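PDB 5JK0: tyrosine recombinase XerH from Helicobacter pylori, which catalyses site-specific cutting and rejoining of DNA at difH sites as a tyrosine recombinase, serving chromosome segregation and dimer resolution. Local coordinates for a contact of chain A with DNA and the interface of chains A and B. Sequence-based numbering; all coordinates share one arbitrary frame. Chains: chain A/B, Tyrosine recombinase XerH.

Contact 1: a contact of chain A with DNA. Residues chain A 214, 310, 313, 335-336, 341. With nucleotides of chain C.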
ATOM      1  N   ARG A 214      -6.329  23.246  12.255  1.00 24.49           N
ATOM      2  CA  ARG A 214      -7.575  22.904  12.932  0.59 26.69           C
ATOM      3  C   ARG A 214      -7.526  23.249  14.417  1.00 26.45           C
ATOM      4  O   ARG A 214      -6.463  23.557  14.958  1.00 26.57           O
ATOM      5  CB  ARG A 214      -7.885  21.415  12.753  0.59 28.18           C
ATOM      6  CG  ARG A 214      -7.961  20.962  11.302  0.59 30.42           C
ATOM      7  CD  ARG A 214      -8.189  19.460  11.202  0.59 32.50           C
ATOM      8  NE  ARG A 214      -8.292  19.006   9.817  0.59 35.10           N
ATOM      9  CZ  ARG A 214      -7.270  18.552   9.097  0.59 35.95           C
ATOM     10  NH1 ARG A 214      -6.056  18.485   9.629  0.59 33.90           N
ATOM     11  NH2 ARG A 214      -7.461  18.160   7.844  0.59 37.73           N
ATOM     12  N   HIS A 310     -12.770  27.074  13.139  1.00 24.25           N
ATOM     13  CA  HIS A 310     -12.750  26.409  11.842  1.00 22.92           C
ATOM     14  C   HIS A 310     -13.173  27.366  10.733  1.00 23.02           C
ATOM     15  O   HIS A 310     -12.827  27.170   9.569  1.00 22.12           O
ATOM     16  CB  HIS A 310     -13.655  25.176  11.844  1.00 24.45           C
ATOM     17  CG  HIS A 310     -13.233  24.125  10.865  1.00 24.13           C
ATOM     18  ND1 HIS A 310     -12.592  22.966  11.246  1.00 24.67           N
ATOM     19  CD2 HIS A 310     -13.344  24.067   9.516  1.00 23.43           C
ATOM     20  CE1 HIS A 310     -12.333  22.236  10.175  1.00 24.36           C
ATOM     21  NE2 HIS A 310     -12.778  22.882   9.113  1.00 22.30           N
ATOM     22  N   ARG A 313     -10.175  28.846   9.654  1.00 22.56           N
ATOM     23  CA  ARG A 313      -9.458  27.873   8.835  1.00 22.01           C
ATOM     24  C   ARG A 313      -9.925  27.952   7.386  1.00 22.74           C
ATOM     25  O   ARG A 313      -9.113  27.907   6.458  1.00 21.63           O
ATOM     26  CB  ARG A 313      -9.651  26.458   9.389  1.00 22.69           C
ATOM     27  CG  ARG A 313      -9.207  25.343   8.452  1.00 21.86           C
ATOM     28  CD  ARG A 313      -9.154  24.009   9.187  1.00 23.16           C
ATOM     29  NE  ARG A 313      -9.026  22.873   8.277  1.00 24.55           N
ATOM     30  CZ  ARG A 313      -7.868  22.341   7.895  1.00 27.01           C
ATOM     31  NH1 ARG A 313      -6.725  22.841   8.342  1.00 27.88           N
ATOM     32  NH2 ARG A 313      -7.855  21.308   7.064  1.00 28.36           N
ATOM     33  N   GLY A 335      -3.456  20.421   4.674  1.00 29.60           N
ATOM     34  CA  GLY A 335      -3.346  19.025   5.058  1.00 32.17           C
ATOM     35  C   GLY A 335      -4.464  18.171   4.492  1.00 32.30           C
ATOM     36  O   GLY A 335      -4.893  17.202   5.117  1.00 34.13           O
ATOM     37  N   HIS A 336      -4.940  18.535   3.306  1.00 29.65           N
ATOM     38  CA  HIS A 336      -5.985  17.772   2.631  1.00 29.23           C
ATOM     39  C   HIS A 336      -5.419  16.500   2.008  1.00 30.60           C
ATOM     40  O   HIS A 336      -4.366  16.529   1.371  1.00 30.06           O
ATOM     41  CB  HIS A 336      -6.662  18.621   1.553  1.00 27.13           C
ATOM     42  CG  HIS A 336      -7.349  19.841   2.084  1.00 27.52           C
ATOM     43  ND1 HIS A 336      -7.645  20.930   1.293  1.00 27.90           N
ATOM     44  CD2 HIS A 336      -7.804  20.142   3.323  1.00 28.09           C
ATOM     45  CE1 HIS A 336      -8.250  21.851   2.022  1.00 27.55           C
ATOM     46  NE2 HIS A 336      -8.358  21.398   3.258  1.00 28.58           N
ATOM     47  N   THR A 341     -10.929  18.186  -2.039  1.00 26.58           N
ATOM     48  CA  THR A 341     -11.285  18.975  -0.868  1.00 25.73           C
ATOM     49  C   THR A 341     -10.840  20.421  -1.063  1.00 25.70           C
ATOM     50  O   THR A 341     -11.543  21.356  -0.683  1.00 25.54           O
ATOM     51  CB  THR A 341     -10.650  18.403   0.416  1.00 26.09           C
ATOM     52  OG1 THR A 341     -11.074  17.047   0.599  1.00 29.47           O
ATOM     53  CG2 THR A 341     -11.061  19.223   1.630  1.00 26.69           C
TER
ATOM     54  P    DA C  12     -17.821  22.513   7.400  1.00 27.39           P
ATOM     55  OP1  DA C  12     -17.350  23.770   8.022  1.00 26.26           O
ATOM     56  OP2  DA C  12     -18.277  22.501   5.992  1.00 29.08           O
ATOM     57  O5'  DA C  12     -16.674  21.405   7.537  1.00 26.12           O
ATOM     58  C5'  DA C  12     -15.983  21.249   8.771  1.00 26.51           C
ATOM     59  C4'  DA C  12     -15.006  20.086   8.709  1.00 27.61           C
ATOM     60  O4'  DA C  12     -15.731  18.830   8.811  1.00 26.27           O
ATOM     61  C3'  DA C  12     -14.178  19.992   7.422  1.00 28.51           C
ATOM     62  O3'  DA C  12     -12.841  19.613   7.742  1.00 29.33           O
ATOM     63  C2'  DA C  12     -14.894  18.891   6.641  1.00 29.21           C
ATOM     64  C1'  DA C  12     -15.314  17.971   7.774  1.00 27.42           C
ATOM     65  N9   DA C  12     -16.414  17.073   7.437  1.00 27.49           N
ATOM     66  C8   DA C  12     -17.504  17.351   6.661  1.00 26.86           C
ATOM     67  N7   DA C  12     -18.337  16.344   6.535  1.00 26.46           N
ATOM     68  C5   DA C  12     -17.753  15.334   7.282  1.00 28.55           C
ATOM     69  C6   DA C  12     -18.141  14.005   7.555  1.00 27.80           C
ATOM     70  N6   DA C  12     -19.264  13.452   7.080  1.00 25.31           N
ATOM     71  N1   DA C  12     -17.328  13.265   8.336  1.00 28.53           N
ATOM     72  C2   DA C  12     -16.208  13.821   8.812  1.00 29.16           C
ATOM     73  N3   DA C  12     -15.739  15.055   8.626  1.00 28.97           N
ATOM     74  C4   DA C  12     -16.567  15.767   7.845  1.00 28.49           C
ATOM     75  P    DC C  13     -11.638  19.900   6.715  1.00 37.09           P
ATOM     76  OP1  DC C  13     -10.399  19.395   7.348  1.00 37.40           O
ATOM     77  OP2  DC C  13     -11.719  21.314   6.292  1.00 39.45           O
ATOM     78  O5'  DC C  13     -11.983  18.989   5.446  1.00 35.03           O
ATOM     79  C5'  DC C  13     -11.124  17.911   5.080  1.00 35.16           C
ATOM     80  C4'  DC C  13     -11.466  16.644   5.849  1.00 33.50           C
ATOM     81  O4'  DC C  13     -12.885  16.416   5.800  1.00 31.59           O
ATOM     82  C3'  DC C  13     -10.843  15.371   5.281  1.00 31.94           C
ATOM     83  O3'  DC C  13      -9.647  15.057   5.980  1.00 31.48           O
ATOM     84  C2'  DC C  13     -11.916  14.287   5.487  1.00 30.99           C
ATOM     85  C1'  DC C  13     -13.122  15.052   6.041  1.00 29.80           C
ATOM     86  N1   DC C  13     -14.422  14.670   5.403  1.00 29.26           N
ATOM     87  C2   DC C  13     -14.965  13.398   5.636  1.00 28.41           C
ATOM     88  O2   DC C  13     -14.358  12.603   6.364  1.00 27.57           O
ATOM     89  N3   DC C  13     -16.144  13.071   5.052  1.00 28.46           N
ATOM     90  C4   DC C  13     -16.771  13.952   4.272  1.00 28.05           C
ATOM     91  N4   DC C  13     -17.932  13.584   3.722  1.00 27.05           N
ATOM     92  C5   DC C  13     -16.235  15.252   4.022  1.00 27.06           C
ATOM     93  C6   DC C  13     -15.072  15.565   4.604  1.00 26.83           C
ATOM     94  P    DT C  14      -8.418  14.376   5.200  1.00 31.18           P
ATOM     95  OP1  DT C  14      -7.288  14.276   6.150  1.00 34.41           O
ATOM     96  OP2  DT C  14      -8.249  15.100   3.920  1.00 32.70           O
ATOM     97  O5'  DT C  14      -8.939  12.901   4.864  1.00 30.65           O
ATOM     98  C5'  DT C  14      -9.094  11.948   5.910  1.00 33.25           C
ATOM     99  C4'  DT C  14      -9.517  10.596   5.360  1.00 33.52           C
ATOM    100  O4'  DT C  14     -10.920  10.629   5.006  1.00 32.79           O
ATOM    101  C3'  DT C  14      -8.765  10.137   4.104  1.00 34.33           C
ATOM    102  O3'  DT C  14      -8.205   8.849   4.320  1.00 35.62           O
ATOM    103  C2'  DT C  14      -9.844  10.107   3.014  1.00 34.13           C
ATOM    104  C1'  DT C  14     -11.107   9.888   3.828  1.00 32.79           C
ATOM    105  N1   DT C  14     -12.343  10.375   3.158  1.00 31.26           N
ATOM    106  C2   DT C  14     -13.395   9.507   2.973  1.00 30.80           C
ATOM    107  O2   DT C  14     -13.372   8.342   3.330  1.00 31.03           O
ATOM    108  N3   DT C  14     -14.485  10.055   2.351  1.00 30.70           N
ATOM    109  C4   DT C  14     -14.626  11.357   1.903  1.00 30.82           C
ATOM    110  O4   DT C  14     -15.649  11.755   1.354  1.00 31.04           O
ATOM    111  C5   DT C  14     -13.485  12.215   2.130  1.00 29.39           C
ATOM    112  C7   DT C  14     -13.519  13.648   1.688  1.00 30.31           C
ATOM    113  C6   DT C  14     -12.412  11.688   2.740  1.00 30.29           C
TER
HETATM  114  O   HOH W   1      -9.196  15.223   1.314  1.00 27.13           O
HETATM  115  O   HOH W   2     -10.110  22.914   4.918  1.00 30.67           O
HETATM  116  O   HOH W   3      -4.711  14.072   5.218  1.00 43.16           O
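The imidazole of A:His310 is sandwiched between substrate and protein: C5' of the DA12 deoxyribose lies over one face, 4.0 Å from the centroid of the ring, CD of A:Arg313 backs the other toward its rim, and the DC13 phosphorus stands at the edge, in plane. NE2 points at OP2 of that phosphate, but at 3.4 Å the bond from A:His310 NE2 to DC13 OP2 is weak. A:Arg214, A:His310, A:Arg313 and A:His336 are conserved catalytic residues of tyrosine recombinases, and the DC13 phosphate is probably the scissile one in this pre-cleavage state. A:Arg214 turns the side of its guanidinium to the other non-bridging oxygen, and both NE and NH2 reach DC13 OP1, the latter at 3.2 Å, with the oxygen close to the guanidinium plane. NH2 of A:Arg313 also donates to DC13 OP1 at 3.2 Å, the oxygen lying 28° out of the plane of that guanidinium, and sits over a face of the A:Arg214 guanidinium, whose edge meets A:Gly335 O. Both NH2 contacts are salt bridges, and three N-H groups thus grip one phosphate oxygen, which probably offsets its negative charge. The A:His336 ring has CG2 of A:Thr341 over the centre of one face; with CG2 anti to the backbone N (chi1 -58°), this methyl also packs 3.7 Å from C5' of DC13. A:His336 NE2 meets water 2 at 2.9 Å, and this water passes the contact on to DC13 OP2. Waters 1 and 3 link A:Thr341 OG1 and A:Gly335 O to the DT14 phosphate. A:His310 and A:Arg313 project from helix 309-324, A:Arg214 directly precedes helix 215-219, and A:Gly335 and A:His336 follow helix 327-334.

Contact 2: the interface of chains A and B. Residues chain A 29, 33, 39; chain B 114-115, 117-120, 126.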
ATOM      1  N   THR A  29     -15.158  -0.652  19.608  1.00 26.12           N
ATOM      2  CA  THR A  29     -13.915  -1.405  19.496  1.00 29.82           C
ATOM      3  C   THR A  29     -13.251  -1.227  18.131  1.00 30.13           C
ATOM      4  O   THR A  29     -12.130  -1.686  17.918  1.00 32.19           O
ATOM      5  CB  THR A  29     -14.146  -2.911  19.738  1.00 31.24           C
ATOM      6  OG1 THR A  29     -14.930  -3.458  18.669  1.00 30.95           O
ATOM      7  CG2 THR A  29     -14.867  -3.137  21.058  1.00 30.29           C
ATOM      8  N   ASN A  33      -9.461   5.281  18.769  1.00 27.18           N
ATOM      9  CA  ASN A  33      -9.294   5.453  20.207  1.00 28.17           C
ATOM     10  C   ASN A  33      -8.159   6.419  20.535  1.00 29.02           C
ATOM     11  O   ASN A  33      -7.651   6.436  21.655  1.00 29.80           O
ATOM     12  CB  ASN A  33      -9.040   4.101  20.882  1.00 31.52           C
ATOM     13  CG  ASN A  33      -7.819   3.382  20.326  1.00 37.81           C
ATOM     14  OD1 ASN A  33      -7.075   3.924  19.506  1.00 40.55           O
ATOM     15  ND2 ASN A  33      -7.606   2.151  20.778  1.00 39.62           N
ATOM     16  N   GLN A  39      -8.595   4.717  29.599  1.00 28.86           N
ATOM     17  CA  GLN A  39      -8.749   3.387  29.019  1.00 27.71           C
ATOM     18  C   GLN A  39      -9.717   2.530  29.826  1.00 27.71           C
ATOM     19  O   GLN A  39     -10.441   1.706  29.270  1.00 28.80           O
ATOM     20  CB  GLN A  39      -7.394   2.681  28.923  1.00 27.77           C
ATOM     21  CG  GLN A  39      -6.426   3.305  27.936  1.00 28.72           C
ATOM     22  CD  GLN A  39      -5.123   2.535  27.837  1.00 31.15           C
ATOM     23  OE1 GLN A  39      -4.834   1.673  28.668  1.00 32.76           O
ATOM     24  NE2 GLN A  39      -4.331   2.841  26.816  1.00 31.51           N
TER
ATOM     25  N   LEU B 114      -6.645  -4.997  22.349  1.00 24.61           N
ATOM     26  CA  LEU B 114      -5.792  -4.009  21.697  1.00 27.97           C
ATOM     27  C   LEU B 114      -6.440  -2.628  21.664  1.00 30.25           C
ATOM     28  O   LEU B 114      -5.787  -1.624  21.941  1.00 30.72           O
ATOM     29  CB  LEU B 114      -5.447  -4.454  20.275  1.00 28.95           C
ATOM     30  CG  LEU B 114      -4.434  -5.591  20.141  1.00 29.14           C
ATOM     31  CD1 LEU B 114      -4.249  -5.973  18.679  1.00 29.44           C
ATOM     32  CD2 LEU B 114      -3.105  -5.196  20.765  1.00 29.73           C
ATOM     33  N   SER B 115      -7.725  -2.581  21.326  1.00 32.83           N
ATOM     34  CA  SER B 115      -8.442  -1.313  21.227  1.00 36.54           C
ATOM     35  C   SER B 115      -8.481  -0.576  22.564  1.00 35.84           C
ATOM     36  O   SER B 115      -8.340   0.645  22.614  1.00 38.19           O
ATOM     37  CB  SER B 115      -9.866  -1.545  20.719  1.00 42.05           C
ATOM     38  OG  SER B 115     -10.611  -2.324  21.640  1.00 47.21           O
ATOM     39  N   TYR B 117      -6.434  -1.219  25.472  1.00 29.18           N
ATOM     40  CA  TYR B 117      -5.149  -1.003  26.133  1.00 28.21           C
ATOM     41  C   TYR B 117      -4.140  -0.196  25.312  1.00 27.52           C
ATOM     42  O   TYR B 117      -3.044   0.094  25.791  1.00 27.85           O
ATOM     43  CB  TYR B 117      -4.533  -2.350  26.518  1.00 27.29           C
ATOM     44  CG  TYR B 117      -5.023  -2.887  27.845  1.00 30.34           C
ATOM     45  CD1 TYR B 117      -6.287  -3.452  27.966  1.00 32.02           C
ATOM     46  CD2 TYR B 117      -4.220  -2.830  28.976  1.00 31.65           C
ATOM     47  CE1 TYR B 117      -6.737  -3.943  29.180  1.00 33.66           C
ATOM     48  CE2 TYR B 117      -4.659  -3.318  30.193  1.00 33.48           C
ATOM     49  CZ  TYR B 117      -5.918  -3.873  30.290  1.00 34.24           C
ATOM     50  OH  TYR B 117      -6.360  -4.361  31.501  1.00 33.58           O
ATOM     51  N   THR B 118      -4.502   0.172  24.087  1.00 25.31           N
ATOM     52  CA  THR B 118      -3.617   0.989  23.259  1.00 25.76           C
ATOM     53  C   THR B 118      -4.235   2.346  22.950  1.00 27.05           C
ATOM     54  O   THR B 118      -3.723   3.093  22.116  1.00 28.59           O
ATOM     55  CB  THR B 118      -3.269   0.295  21.931  1.00 26.22           C
ATOM     56  OG1 THR B 118      -4.464   0.103  21.165  1.00 28.77           O
ATOM     57  CG2 THR B 118      -2.601  -1.049  22.184  1.00 25.20           C
ATOM     58  N   GLY B 119      -5.337   2.659  23.622  1.00 27.98           N
ATOM     59  CA  GLY B 119      -6.001   3.935  23.435  1.00 29.90           C
ATOM     60  C   GLY B 119      -5.138   5.098  23.884  1.00 32.37           C
ATOM     61  O   GLY B 119      -4.776   5.198  25.056  1.00 31.99           O
ATOM     62  N   GLY B 120      -4.798   5.975  22.946  1.00 34.35           N
ATOM     63  CA  GLY B 120      -3.995   7.145  23.252  1.00 35.07           C
ATOM     64  C   GLY B 120      -2.512   6.930  23.021  1.00 33.83           C
ATOM     65  O   GLY B 120      -1.714   7.855  23.170  1.00 33.79           O
ATOM     66  N   LYS B 126       1.265   0.170  19.189  1.00 29.34           N
ATOM     67  CA  LYS B 126       0.212  -0.769  18.822  1.00 29.91           C
ATOM     68  C   LYS B 126       0.788  -1.969  18.073  1.00 29.07           C
ATOM     69  O   LYS B 126       0.363  -3.105  18.279  1.00 29.64           O
ATOM     70  CB  LYS B 126      -0.853  -0.077  17.965  1.00 32.77           C
ATOM     71  CG  LYS B 126      -1.596   1.056  18.661  1.00 35.86           C
ATOM     72  CD  LYS B 126      -2.460   1.828  17.671  1.00 40.20           C
ATOM     73  CE  LYS B 126      -3.269   2.924  18.353  1.00 42.17           C
ATOM     74  NZ  LYS B 126      -4.286   2.373  19.287  1.00 41.96           N
TER
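A:Asn33 pushes its carboxamide against the end of helix 107-117 of chain B, where the N-terminal SAM-like regions of two XerH copies meet, chain B contributing from its core-binding region; the contact may help hold these phage-integrase-family recombinases together on DNA. ND2 donates to B:Ser115 O, approaching in the plane of that carbonyl, on a lone pair, and the oxygen is also near the plane of the asparagine amide; the modelled separation of 2.5 Å between A:Asn33 ND2 and B:Ser115 O is short. The other branch of the A:Asn33 amide, OD1, accepts from B:Lys126 NZ at 3.2 Å, the two side chains meeting tip to tip with NZ on a lone pair of OD1. CG of A:Asn33 lies between its backbone N and carbonyl carbon (chi1 58°), which turns the amide toward chain B, and the same CG packs 3.6 Å from CA of B:Gly119. Farther along, the extended side chain of A:Gln39 crosses the backbone of B:Tyr117, with CD 3.9 Å from the CA of that tyrosine. Its NE2 forms a nearly straight hydrogen bond with B:Gly119 O, 3.0 Å long and 166° at the hydrogen; the acceptor is near the amide plane of the glutamine, whereas the donor is tilted from the carbonyl plane of the glycine. A:Thr29, near the end of helix 12-30, adds a looser contact through its carbonyl oxygen, 3.6 Å from CB of B:Ser115. In the second shell, B:Lys126 NZ donates to B:Thr118 O at 3.0 Å, from above the carbonyl plane, and to B:Thr118 OG1, whose modelled position is doubtful. B:Lys126 reaches them from helix 123-143 with its chain bent at the last torsion (chi4 -66°).

Contact 1 and contact 2 lie about 26 Å apart, measured between the centres of their C-alpha atoms, and share no residue or secondary-structure element. In chain A, contact 1 draws on the tyrosine recombinase region, its centre about 5 Å from A:Tyr345, the nucleophile that forms the covalent 3'-phosphotyrosine link to DNA. Contact 2 draws on helices 12-30 and 39-50 of chain A and the loop between them, and on the core-binding region of chain B, its centre about 30 Å from B:Arg214. It is therefore removed from cleavage chemistry and may help hold recombinase copies together on DNA; the deposited assembly contains four.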